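Local coordinates for protein phosphatase (Thermotoga maritima, PDB 1NF2) that probably acts as a magnesium-dependent phosphatase of the haloacid dehalogenase (HAD) family, with a distinctive substrate-binding domain beside its catalytic core, at residues R3-L9 with C35-S41; V70-E75 with F197-M202; R25-E29 with K54-R58; I63-G67 with V189-L195. One frame throughout, in Å; residues are numbered along the deposited sequence.

Contact 1 of 4, residues R3-L9 with C35-S41; sequences RVFVFDL and CYVVFAS. With MG (magnesium ion), chain F.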
# COMPACT_ATOMS: atom_id res chain seq x y z
N ARG A 3 -4.45 -12.32 -18.52
CA ARG A 3 -4.84 -13.31 -17.52
C ARG A 3 -4.54 -12.88 -16.09
O ARG A 3 -4.87 -13.60 -15.14
CB ARG A 3 -4.13 -14.64 -17.79
CG ARG A 3 -4.37 -15.20 -19.18
CD ARG A 3 -3.66 -16.53 -19.37
NE ARG A 3 -3.96 -17.15 -20.66
CZ ARG A 3 -3.64 -16.62 -21.84
NH1 ARG A 3 -3.00 -15.47 -21.89
NH2 ARG A 3 -3.95 -17.26 -22.96
N VAL A 4 -3.92 -11.72 -15.92
CA VAL A 4 -3.56 -11.21 -14.60
C VAL A 4 -4.05 -9.77 -14.49
O VAL A 4 -3.73 -8.93 -15.32
CB VAL A 4 -2.03 -11.28 -14.38
CG1 VAL A 4 -1.65 -10.74 -12.99
CG2 VAL A 4 -1.57 -12.72 -14.54
N PHE A 5 -4.84 -9.50 -13.45
CA PHE A 5 -5.44 -8.19 -13.25
C PHE A 5 -5.04 -7.56 -11.92
O PHE A 5 -5.44 -8.03 -10.85
CB PHE A 5 -6.96 -8.36 -13.37
CG PHE A 5 -7.39 -9.00 -14.67
CD1 PHE A 5 -7.52 -8.24 -15.83
CD2 PHE A 5 -7.60 -10.38 -14.75
CE1 PHE A 5 -7.84 -8.83 -17.06
CE2 PHE A 5 -7.91 -10.98 -15.97
CZ PHE A 5 -8.03 -10.21 -17.13
N VAL A 6 -4.25 -6.50 -11.98
CA VAL A 6 -3.78 -5.82 -10.77
C VAL A 6 -4.55 -4.53 -10.51
O VAL A 6 -4.67 -3.67 -11.37
CB VAL A 6 -2.27 -5.52 -10.89
CG1 VAL A 6 -1.76 -4.91 -9.58
CG2 VAL A 6 -1.52 -6.81 -11.22
N PHE A 7 -5.07 -4.38 -9.29
CA PHE A 7 -5.86 -3.21 -8.93
C PHE A 7 -5.39 -2.49 -7.67
O PHE A 7 -5.21 -3.12 -6.62
CB PHE A 7 -7.32 -3.62 -8.67
CG PHE A 7 -7.96 -4.41 -9.77
CD1 PHE A 7 -8.50 -3.78 -10.88
CD2 PHE A 7 -8.07 -5.80 -9.67
CE1 PHE A 7 -9.15 -4.51 -11.89
CE2 PHE A 7 -8.71 -6.54 -10.67
CZ PHE A 7 -9.25 -5.90 -11.78
N ASP A 8 -5.19 -1.18 -7.76
CA ASP A 8 -4.85 -0.43 -6.56
C ASP A 8 -6.23 -0.31 -5.92
O ASP A 8 -7.25 -0.45 -6.60
CB ASP A 8 -4.31 0.96 -6.93
CG ASP A 8 -3.84 1.76 -5.71
OD1 ASP A 8 -3.33 2.89 -5.90
OD2 ASP A 8 -3.98 1.28 -4.57
N LEU A 9 -6.28 -0.07 -4.61
CA LEU A 9 -7.56 0.07 -3.91
C LEU A 9 -8.02 1.52 -3.90
O LEU A 9 -8.88 1.91 -4.70
CB LEU A 9 -7.44 -0.46 -2.48
CG LEU A 9 -8.09 -1.81 -2.17
CD1 LEU A 9 -7.84 -2.79 -3.30
CD2 LEU A 9 -7.54 -2.36 -0.87
N CYS A 35 -8.91 -17.06 -13.72
CA CYS A 35 -7.86 -16.04 -13.83
C CYS A 35 -7.33 -15.47 -12.50
O CYS A 35 -7.94 -15.62 -11.45
CB CYS A 35 -8.31 -14.89 -14.74
SG CYS A 35 -8.23 -15.27 -16.53
N TYR A 36 -6.18 -14.79 -12.57
CA TYR A 36 -5.54 -14.21 -11.39
C TYR A 36 -5.85 -12.75 -11.11
O TYR A 36 -5.66 -11.88 -11.97
CB TYR A 36 -4.03 -14.36 -11.50
CG TYR A 36 -3.54 -15.79 -11.47
CD1 TYR A 36 -3.39 -16.46 -10.26
CD2 TYR A 36 -3.23 -16.47 -12.64
CE1 TYR A 36 -2.94 -17.77 -10.21
CE2 TYR A 36 -2.77 -17.78 -12.61
CZ TYR A 36 -2.63 -18.42 -11.39
OH TYR A 36 -2.17 -19.72 -11.34
N VAL A 37 -6.30 -12.47 -9.89
CA VAL A 37 -6.60 -11.11 -9.48
C VAL A 37 -5.63 -10.69 -8.37
O VAL A 37 -5.40 -11.46 -7.42
CB VAL A 37 -8.06 -11.00 -8.99
CG1 VAL A 37 -8.33 -9.62 -8.44
CG2 VAL A 37 -9.00 -11.30 -10.15
N VAL A 38 -5.06 -9.49 -8.49
CA VAL A 38 -4.10 -8.97 -7.50
C VAL A 38 -4.48 -7.59 -6.96
O VAL A 38 -4.80 -6.68 -7.72
CB VAL A 38 -2.68 -8.87 -8.12
CG1 VAL A 38 -1.68 -8.36 -7.07
CG2 VAL A 38 -2.24 -10.22 -8.65
N PHE A 39 -4.45 -7.44 -5.64
CA PHE A 39 -4.76 -6.17 -5.00
C PHE A 39 -3.45 -5.57 -4.47
O PHE A 39 -2.69 -6.25 -3.78
CB PHE A 39 -5.75 -6.38 -3.85
CG PHE A 39 -7.11 -6.83 -4.30
CD1 PHE A 39 -7.34 -8.15 -4.68
CD2 PHE A 39 -8.17 -5.93 -4.37
CE1 PHE A 39 -8.60 -8.56 -5.12
CE2 PHE A 39 -9.43 -6.33 -4.81
CZ PHE A 39 -9.65 -7.64 -5.19
N ALA A 40 -3.20 -4.31 -4.79
CA ALA A 40 -1.97 -3.65 -4.36
C ALA A 40 -2.31 -2.34 -3.66
O ALA A 40 -2.82 -1.41 -4.28
CB ALA A 40 -1.07 -3.39 -5.56
N SER A 41 -2.02 -2.27 -2.37
CA SER A 41 -2.34 -1.08 -1.59
C SER A 41 -1.21 -0.57 -0.70
O SER A 41 -0.23 -1.28 -0.44
CB SER A 41 -3.56 -1.37 -0.72
OG SER A 41 -3.92 -0.24 0.05
MG MG F . -4.27 4.90 -4.75

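Contact 2 of 4, residues V70-E75 with F197-M202; sequences VYLPEE and FLRERM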
# COMPACT_ATOMS: atom_id res chain seq x y z
N VAL A 70 4.26 -8.93 0.30
CA VAL A 70 3.67 -9.67 -0.81
C VAL A 70 3.08 -10.91 -0.16
O VAL A 70 3.78 -11.69 0.49
CB VAL A 70 4.71 -10.08 -1.88
CG1 VAL A 70 4.04 -10.93 -2.96
CG2 VAL A 70 5.32 -8.84 -2.51
N TYR A 71 1.77 -11.09 -0.32
CA TYR A 71 1.07 -12.22 0.26
C TYR A 71 0.36 -13.10 -0.76
O TYR A 71 -0.20 -12.61 -1.74
CB TYR A 71 0.07 -11.67 1.29
CG TYR A 71 -1.10 -12.58 1.63
CD1 TYR A 71 -2.16 -12.76 0.73
CD2 TYR A 71 -1.16 -13.23 2.86
CE1 TYR A 71 -3.25 -13.56 1.05
CE2 TYR A 71 -2.25 -14.04 3.19
CZ TYR A 71 -3.29 -14.20 2.28
OH TYR A 71 -4.37 -14.98 2.62
N LEU A 72 0.41 -14.41 -0.53
CA LEU A 72 -0.26 -15.40 -1.38
C LEU A 72 -1.24 -16.16 -0.50
O LEU A 72 -0.88 -16.63 0.58
CB LEU A 72 0.74 -16.39 -1.99
CG LEU A 72 1.62 -15.87 -3.13
CD1 LEU A 72 2.47 -17.00 -3.70
CD2 LEU A 72 0.75 -15.27 -4.21
N PRO A 73 -2.50 -16.29 -0.96
CA PRO A 73 -3.55 -16.99 -0.21
C PRO A 73 -3.10 -18.32 0.39
O PRO A 73 -3.51 -18.68 1.49
CB PRO A 73 -4.64 -17.17 -1.27
CG PRO A 73 -4.50 -15.93 -2.10
CD PRO A 73 -3.00 -15.85 -2.28
N GLU A 74 -2.26 -19.04 -0.33
CA GLU A 74 -1.79 -20.34 0.14
C GLU A 74 -0.51 -20.31 0.98
O GLU A 74 -0.48 -20.84 2.09
CB GLU A 74 -1.60 -21.30 -1.05
CG GLU A 74 -0.48 -20.93 -2.04
CD GLU A 74 -0.82 -19.79 -2.99
OE1 GLU A 74 -0.06 -19.60 -3.97
OE2 GLU A 74 -1.83 -19.08 -2.77
N GLU A 75 0.53 -19.68 0.45
CA GLU A 75 1.83 -19.58 1.12
C GLU A 75 1.86 -18.58 2.27
O GLU A 75 2.58 -18.76 3.25
CB GLU A 75 2.91 -19.18 0.12
CG GLU A 75 2.64 -19.58 -1.33
CD GLU A 75 2.91 -21.05 -1.60
OE1 GLU A 75 2.60 -21.51 -2.72
OE2 GLU A 75 3.43 -21.74 -0.70
N PHE A 197 8.48 -9.04 -8.35
CA PHE A 197 8.84 -10.19 -7.52
C PHE A 197 7.74 -11.26 -7.61
O PHE A 197 8.01 -12.46 -7.74
CB PHE A 197 8.98 -9.72 -6.07
CG PHE A 197 9.29 -10.82 -5.10
CD1 PHE A 197 10.61 -11.20 -4.85
CD2 PHE A 197 8.27 -11.49 -4.43
CE1 PHE A 197 10.90 -12.22 -3.95
CE2 PHE A 197 8.55 -12.52 -3.53
CZ PHE A 197 9.87 -12.88 -3.29
N LEU A 198 6.50 -10.80 -7.51
CA LEU A 198 5.34 -11.69 -7.58
C LEU A 198 5.33 -12.39 -8.94
O LEU A 198 5.04 -13.58 -9.04
CB LEU A 198 4.07 -10.86 -7.41
CG LEU A 198 2.75 -11.63 -7.52
CD1 LEU A 198 2.70 -12.76 -6.48
CD2 LEU A 198 1.61 -10.66 -7.32
N ARG A 199 5.66 -11.63 -9.98
CA ARG A 199 5.70 -12.13 -11.35
C ARG A 199 6.71 -13.28 -11.49
O ARG A 199 6.41 -14.31 -12.10
CB ARG A 199 6.08 -10.99 -12.28
CG ARG A 199 5.58 -11.14 -13.69
CD ARG A 199 5.93 -9.91 -14.50
NE ARG A 199 7.36 -9.82 -14.73
CZ ARG A 199 7.98 -8.70 -15.08
NH1 ARG A 199 7.28 -7.58 -15.22
NH2 ARG A 199 9.29 -8.69 -15.28
N GLU A 200 7.90 -13.09 -10.94
CA GLU A 200 8.94 -14.11 -11.00
C GLU A 200 8.48 -15.36 -10.27
O GLU A 200 8.66 -16.49 -10.74
CB GLU A 200 10.22 -13.58 -10.36
CG GLU A 200 11.36 -13.42 -11.33
CD GLU A 200 11.83 -14.76 -11.86
OE1 GLU A 200 12.54 -14.78 -12.87
OE2 GLU A 200 11.48 -15.78 -11.24
N ARG A 201 7.86 -15.16 -9.11
CA ARG A 201 7.35 -16.24 -8.28
C ARG A 201 6.27 -17.06 -8.99
O ARG A 201 6.34 -18.29 -9.05
CB ARG A 201 6.77 -15.63 -7.00
CG ARG A 201 6.82 -16.52 -5.78
CD ARG A 201 5.91 -17.72 -5.86
NE ARG A 201 5.95 -18.47 -4.60
CZ ARG A 201 5.30 -19.61 -4.39
NH1 ARG A 201 4.56 -20.14 -5.36
NH2 ARG A 201 5.39 -20.21 -3.21
N MET A 202 5.25 -16.35 -9.50
CA MET A 202 4.11 -16.97 -10.17
C MET A 202 4.36 -17.33 -11.63
O MET A 202 3.58 -18.07 -12.25
CB MET A 202 2.90 -16.05 -10.06
CG MET A 202 1.73 -16.65 -9.32
SD MET A 202 2.13 -17.26 -7.71
CE MET A 202 0.64 -17.06 -6.88

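Contact 3 of 4, residues R25-E29 with K54-R58; sequences RRNIE and KYFKR. With SO4 (sulfate ion), chain E.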
# COMPACT_ATOMS: atom_id res chain seq x y z
N ARG A 25 -17.48 -5.21 -8.35
CA ARG A 25 -17.41 -6.46 -7.60
C ARG A 25 -17.76 -7.64 -8.50
O ARG A 25 -17.01 -8.60 -8.59
CB ARG A 25 -18.37 -6.44 -6.41
CG ARG A 25 -18.27 -7.68 -5.54
CD ARG A 25 -19.39 -7.75 -4.51
NE ARG A 25 -20.70 -7.95 -5.13
CZ ARG A 25 -21.14 -9.10 -5.63
NH1 ARG A 25 -20.37 -10.19 -5.59
NH2 ARG A 25 -22.34 -9.17 -6.18
N ARG A 26 -18.91 -7.56 -9.18
CA ARG A 26 -19.31 -8.66 -10.05
C ARG A 26 -18.32 -8.98 -11.17
O ARG A 26 -18.10 -10.14 -11.49
CB ARG A 26 -20.71 -8.41 -10.64
CG ARG A 26 -21.83 -8.85 -9.71
CD ARG A 26 -23.17 -8.83 -10.42
NE ARG A 26 -23.93 -7.62 -10.14
CZ ARG A 26 -24.81 -7.50 -9.14
NH1 ARG A 26 -25.04 -8.52 -8.33
NH2 ARG A 26 -25.45 -6.36 -8.96
N ASN A 27 -17.71 -7.95 -11.75
CA ASN A 27 -16.74 -8.20 -12.81
C ASN A 27 -15.49 -8.89 -12.28
O ASN A 27 -14.92 -9.75 -12.95
CB ASN A 27 -16.36 -6.89 -13.51
CG ASN A 27 -17.40 -6.47 -14.53
OD1 ASN A 27 -17.76 -7.26 -15.40
ND2 ASN A 27 -17.87 -5.23 -14.44
N ILE A 28 -15.07 -8.52 -11.07
CA ILE A 28 -13.90 -9.15 -10.48
C ILE A 28 -14.23 -10.61 -10.21
O ILE A 28 -13.44 -11.50 -10.53
CB ILE A 28 -13.49 -8.48 -9.14
CG1 ILE A 28 -13.22 -6.99 -9.35
CG2 ILE A 28 -12.26 -9.18 -8.58
CD1 ILE A 28 -12.15 -6.66 -10.36
N GLU A 29 -15.41 -10.86 -9.63
CA GLU A 29 -15.87 -12.22 -9.34
C GLU A 29 -15.77 -13.10 -10.58
O GLU A 29 -15.29 -14.23 -10.51
CB GLU A 29 -17.32 -12.20 -8.85
CG GLU A 29 -17.48 -12.17 -7.34
CD GLU A 29 -17.04 -13.47 -6.69
OE1 GLU A 29 -17.05 -13.55 -5.45
OE2 GLU A 29 -16.69 -14.42 -7.43
N LYS A 54 -14.47 -9.07 2.57
CA LYS A 54 -15.77 -8.42 2.68
C LYS A 54 -16.58 -8.47 1.39
O LYS A 54 -17.78 -8.74 1.42
CB LYS A 54 -15.58 -6.96 3.10
CG LYS A 54 -16.87 -6.15 3.14
CD LYS A 54 -16.57 -4.71 3.54
CE LYS A 54 -17.83 -3.88 3.64
NZ LYS A 54 -17.47 -2.47 3.96
N TYR A 55 -15.94 -8.19 0.26
CA TYR A 55 -16.61 -8.19 -1.03
C TYR A 55 -16.55 -9.53 -1.74
O TYR A 55 -17.37 -9.83 -2.61
CB TYR A 55 -16.03 -7.07 -1.91
CG TYR A 55 -16.38 -5.69 -1.42
CD1 TYR A 55 -17.65 -5.15 -1.63
CD2 TYR A 55 -15.46 -4.93 -0.69
CE1 TYR A 55 -17.99 -3.89 -1.14
CE2 TYR A 55 -15.79 -3.67 -0.19
CZ TYR A 55 -17.06 -3.16 -0.42
OH TYR A 55 -17.38 -1.92 0.07
N PHE A 56 -15.56 -10.34 -1.37
CA PHE A 56 -15.39 -11.67 -1.93
C PHE A 56 -15.02 -12.47 -0.69
O PHE A 56 -14.15 -12.06 0.08
CB PHE A 56 -14.23 -11.71 -2.93
CG PHE A 56 -14.16 -10.51 -3.84
CD1 PHE A 56 -13.60 -9.32 -3.40
CD2 PHE A 56 -14.67 -10.57 -5.13
CE1 PHE A 56 -13.54 -8.20 -4.22
CE2 PHE A 56 -14.62 -9.46 -5.97
CZ PHE A 56 -14.05 -8.27 -5.52
N LYS A 57 -15.66 -13.60 -0.46
CA LYS A 57 -15.35 -14.39 0.72
C LYS A 57 -14.06 -15.17 0.54
O LYS A 57 -14.05 -16.40 0.62
CB LYS A 57 -16.52 -15.34 1.04
CG LYS A 57 -17.77 -14.64 1.56
CD LYS A 57 -18.25 -13.50 0.67
CE LYS A 57 -18.52 -13.96 -0.77
NZ LYS A 57 -19.54 -15.04 -0.85
N ARG A 58 -12.96 -14.46 0.31
CA ARG A 58 -11.67 -15.09 0.11
C ARG A 58 -10.54 -14.06 0.03
O ARG A 58 -10.77 -12.86 0.10
CB ARG A 58 -11.68 -15.89 -1.19
CG ARG A 58 -12.05 -15.04 -2.40
CD ARG A 58 -11.65 -15.70 -3.71
NE ARG A 58 -10.19 -15.81 -3.83
CZ ARG A 58 -9.56 -16.21 -4.92
NH1 ARG A 58 -10.24 -16.54 -6.01
NH2 ARG A 58 -8.23 -16.28 -4.94
S SO4 E . -24.82 -11.87 -7.50
O1 SO4 E . -24.51 -13.27 -7.15
O2 SO4 E . -24.47 -11.00 -6.36
O3 SO4 E . -24.03 -11.47 -8.69
O4 SO4 E . -26.25 -11.74 -7.80

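Contact 4 of 4, residues I63-G67 with V189-L195; sequences IAYNG and VDKGKAL. With SO4 (sulfate ion), chain D.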
# COMPACT_ATOMS: atom_id res chain seq x y z
N ILE A 63 -0.46 -7.19 -2.48
CA ILE A 63 0.69 -6.32 -2.27
C ILE A 63 0.18 -5.27 -1.29
O ILE A 63 -0.78 -4.55 -1.57
CB ILE A 63 1.15 -5.63 -3.59
CG1 ILE A 63 1.66 -6.69 -4.58
CG2 ILE A 63 2.27 -4.62 -3.30
CD1 ILE A 63 2.12 -6.13 -5.90
N ALA A 64 0.81 -5.21 -0.12
CA ALA A 64 0.43 -4.29 0.95
C ALA A 64 1.60 -3.38 1.37
O ALA A 64 2.73 -3.57 0.91
CB ALA A 64 -0.07 -5.09 2.15
N TYR A 65 1.32 -2.40 2.22
CA TYR A 65 2.36 -1.47 2.69
C TYR A 65 3.16 -0.90 1.52
O TYR A 65 4.37 -0.72 1.62
CB TYR A 65 3.32 -2.17 3.66
CG TYR A 65 2.72 -2.46 5.02
CD1 TYR A 65 2.56 -1.45 5.97
CD2 TYR A 65 2.32 -3.75 5.36
CE1 TYR A 65 2.01 -1.72 7.23
CE2 TYR A 65 1.78 -4.03 6.61
CZ TYR A 65 1.63 -3.02 7.54
OH TYR A 65 1.11 -3.31 8.78
N ASN A 66 2.47 -0.64 0.41
CA ASN A 66 3.10 -0.07 -0.77
C ASN A 66 4.32 -0.83 -1.29
O ASN A 66 5.30 -0.24 -1.74
CB ASN A 66 3.47 1.39 -0.50
CG ASN A 66 3.88 2.14 -1.75
OD1 ASN A 66 3.23 2.03 -2.78
ND2 ASN A 66 4.96 2.91 -1.66
N GLY A 67 4.27 -2.16 -1.22
CA GLY A 67 5.38 -2.95 -1.72
C GLY A 67 6.23 -3.73 -0.73
O GLY A 67 6.99 -4.61 -1.14
N VAL A 189 11.81 0.08 -1.62
CA VAL A 189 10.67 -0.82 -1.74
C VAL A 189 9.54 0.00 -2.36
O VAL A 189 9.35 1.17 -2.01
CB VAL A 189 10.18 -1.35 -0.38
CG1 VAL A 189 11.34 -1.98 0.37
CG2 VAL A 189 9.55 -0.23 0.43
N ASP A 190 8.81 -0.60 -3.29
CA ASP A 190 7.69 0.08 -3.94
C ASP A 190 6.80 -0.98 -4.58
O ASP A 190 7.18 -2.15 -4.67
CB ASP A 190 8.18 1.09 -4.98
CG ASP A 190 8.97 0.45 -6.11
OD1 ASP A 190 8.42 -0.44 -6.79
OD2 ASP A 190 10.15 0.83 -6.31
N LYS A 191 5.61 -0.57 -5.01
CA LYS A 191 4.66 -1.50 -5.61
C LYS A 191 5.19 -2.21 -6.85
O LYS A 191 4.84 -3.35 -7.10
CB LYS A 191 3.35 -0.77 -5.94
CG LYS A 191 2.53 -0.42 -4.71
CD LYS A 191 1.26 0.31 -5.12
CE LYS A 191 0.35 0.60 -3.93
NZ LYS A 191 -0.79 1.44 -4.38
N GLY A 192 6.03 -1.53 -7.62
CA GLY A 192 6.60 -2.11 -8.82
C GLY A 192 7.54 -3.26 -8.52
O GLY A 192 7.45 -4.32 -9.14
N LYS A 193 8.46 -3.07 -7.57
CA LYS A 193 9.40 -4.13 -7.21
C LYS A 193 8.62 -5.30 -6.65
O LYS A 193 8.95 -6.47 -6.92
CB LYS A 193 10.41 -3.65 -6.16
CG LYS A 193 11.49 -2.72 -6.69
CD LYS A 193 12.65 -2.63 -5.69
CE LYS A 193 13.77 -1.72 -6.18
NZ LYS A 193 13.31 -0.30 -6.28
N ALA A 194 7.58 -5.01 -5.88
CA ALA A 194 6.77 -6.08 -5.31
C ALA A 194 6.06 -6.86 -6.43
O ALA A 194 6.00 -8.09 -6.38
CB ALA A 194 5.76 -5.51 -4.32
N LEU A 195 5.52 -6.16 -7.43
CA LEU A 195 4.82 -6.83 -8.52
C LEU A 195 5.78 -7.65 -9.37
O LEU A 195 5.44 -8.74 -9.82
CB LEU A 195 4.08 -5.82 -9.42
CG LEU A 195 3.32 -6.46 -10.61
CD1 LEU A 195 2.37 -7.53 -10.09
CD2 LEU A 195 2.56 -5.41 -11.40
S SO4 D . -2.11 4.05 -2.04
O1 SO4 D . -2.67 2.70 -1.99
O2 SO4 D . -1.49 4.35 -0.74
O3 SO4 D . -1.12 4.10 -3.12
O4 SO4 D . -3.16 5.05 -2.28
O HOH W 1 4.76 2.14 -4.81
O HOH W 2 8.87 -3.90 -2.88

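Contact 1 of 4, residues R3-L9 with C35-S41
V4-F7 and Y36-F39 pair as parallel strands in the interior of the large mixed sheet of the Rossmann-like HAD core, the chain between them passing through helix 22-31 as a beta-alpha-beta crossover. F5 and F7 each turn both N-H and C=O to the second strand: F5 N gives to Y36 O at 2.9 Å, F5 O takes V38 N at 2.8 Å, and F7 N and O repeat the pattern with V38 O and A40 N. V4 and V6 instead bond to strand 209-213 on the other edge.

Branched valines suit such a strand. V6 and V38 lie alongside, pointing the same way, V6 CG2 3.9 Å from V38 CB. On the other face F5 and F7 lie under helix 22-31, F39 under helix 45-55. With CG beside the backbone N (chi1 -53°), the F7 ring offers its edge to V37, CE2 standing 3.8 Å from CG1. Beyond the strand, L9 CD1 presses on the edge of the F39 ring, 3.3 Å from CD2. At the start of the second strand, C35 is tied by a disulfide to C265.

D8, at the C-terminal end of the strand, swings CG anti to its N (chi1 -176°), which carries OD1 to the magnesium ion at 2.5 Å; D10 and D214 complete the site. OD2 stands 2.9 Å from A40 O, a pair of acceptors that K191 NZ joins through a salt bridge to OD2 and a weak hydrogen bond to A40 O. OD2 also takes a weak, bent bond from L9 N, so the carboxylate is shared between metal, ammonium and backbone.

Contact 2 of 4, residues V70-E75 with F197-M202
L72, the last residue of strand 69-72, reaches toward M202 and R201 on the final turn of helix 191-202. CB leaves the strand on the helix side, with CG anti to the carbonyl carbon (chi1 -74°). CG lies 4.1 Å from M202 CE. There the chain forks. CD1 sits over one face of the R201 guanidinium, 3.8 Å above the plane and over its centre, and 3.7 Å from M202 CE. CD2 meets M202 CE tip to tip at 3.2 Å, tighter than usual for two carbons, and touches L198 CD1 at 3.9 Å.

Leucine fits here because its forked end spans two kinds of neighbour: M202 bends (chi2 54°) to put CE against both methyls, while CD1 alone backs the guanidinium and CD2 turns to L198. Two residues earlier, on the same face of the strand, V70 sends CG1 to L198 CD1 at 4.2 Å and CG2 toward the F197 ring, continuing the apolar seam between this edge region of the HAD core sheet and the helix covering it.

At the outer end E75 OE1 forms a salt bridge with R201 NH2 at 3.1 Å, the carboxylate and guanidinium planes 44° apart. E75 is poorly ordered, so the pair is probably loosely held in solution. The chemistry is therefore graded: aliphatic carbon packs inside, while R201 lays its flat face on L72 and directs its charge to a surface carboxylate.

Contact 3 of 4, residues R25-E29 with K54-R58
F56 plugs the seam between two helices that flank the same face of the core sheet, its ring lying against I28 and E29 of helix 22-31 just as the chain leaves helix 45-55. Ring atom CE2 stands 3.5 Å from I28 CB, and the two side chains cross at about a right angle. E29 slides past the ring in the opposite direction, its OE1 at the ring edge, 3.8 Å from CD2, where the weakly positive C-H rim suits a carboxylate oxygen.

In the HAD core such helices pack over the sheet, and here I28 rests on V37, while F56 reaches F39 and meets F60 edge-to-face. A beta-branched isoleucine and a flat phenylalanine fill this buried angle, neither bringing a polar group of its own; the nearby R25 O is bonded to E29 N.

Nearer the surface, R25 lays its aliphatic part along the end of helix 45-55. CD is 3.5 Å from Y55 O and meets the Y55 ring at its edge. A bend at chi3 (67°) turns the guanidinium outward, where NH2 donates to sulfate O2 at 2.8 Å in a bent bond (131°) and also pairs with E22. An alanine at R25 would remove methylenes and guanidinium together, and would probably open a gap beside Y55 and leave E22 without that salt bridge. R26 also holds this sulfate, probably from the crystallisation liquor, NH1 donating to O3 at 3.1 Å with an N-H...O angle of 165°.

Contact 4 of 4, residues I63-G67 with V189-L195
K191 and N66 meet at what is probably the HAD active site, beside the magnesium site, where K191, which probably corresponds to the family's motif III lysine, opens helix 191-202 beside the loop after strand 62-64. The two side chains cross at about a right angle, N66 OD1 lying 3.2 Å from K191 CG. Beyond CG the lysine is extended (chi2 179°), which carries NZ past the asparagine to the acidic cluster: besides D8, it forms a salt bridge with D218 and donates to sulfate O3 at 3.0 Å. The sulfate, also bonded by G42 N, probably came from the crystallisation liquor. A methionine in place of K191 would lack the ammonium group, and would probably leave D8 and D218 without their shared cation and weaken the hold on a bound anion.

D190 is the N-cap of the helix, OD1 accepting from K193 N at 2.7 Å. G67 CA packs against D190 O (3.5 Å), where any CB would clash; with phi at 112° it would also crowd the carbonyl oxygen of N66. Deeper in, the apolar I63 sends CG2 to A194 CB at 3.7 Å, the small alanine letting helix and strand come close.

Water 1 accepts from K191 N at 2.8 Å but lies a short 2.5 Å from N66 OD1, so its position is less certain; water 2 donates both to D190 O and, at 2.7 Å, to G67 O.

Overall arrangement
From the N terminus, contact 1 closes the first loop, bringing 35-41 back beside 3-9. Contact 3 opens inside that loop, at 25-29, and closes beyond it, at 54-58, so the two cross; they meet through the packing of F7 on I28. Contacts 4 and 2 follow in series and cross each other: 63-67 and 70-75 are both met by 189-202, and the intervening residues include the separate domain built on the six-stranded sheet. Strand 62-64 bonds to strand 36-40, joining contact 4 to contact 1, while L198 touches V38. The core sheet thus carries helices 22-31 and 191-202 on opposite faces.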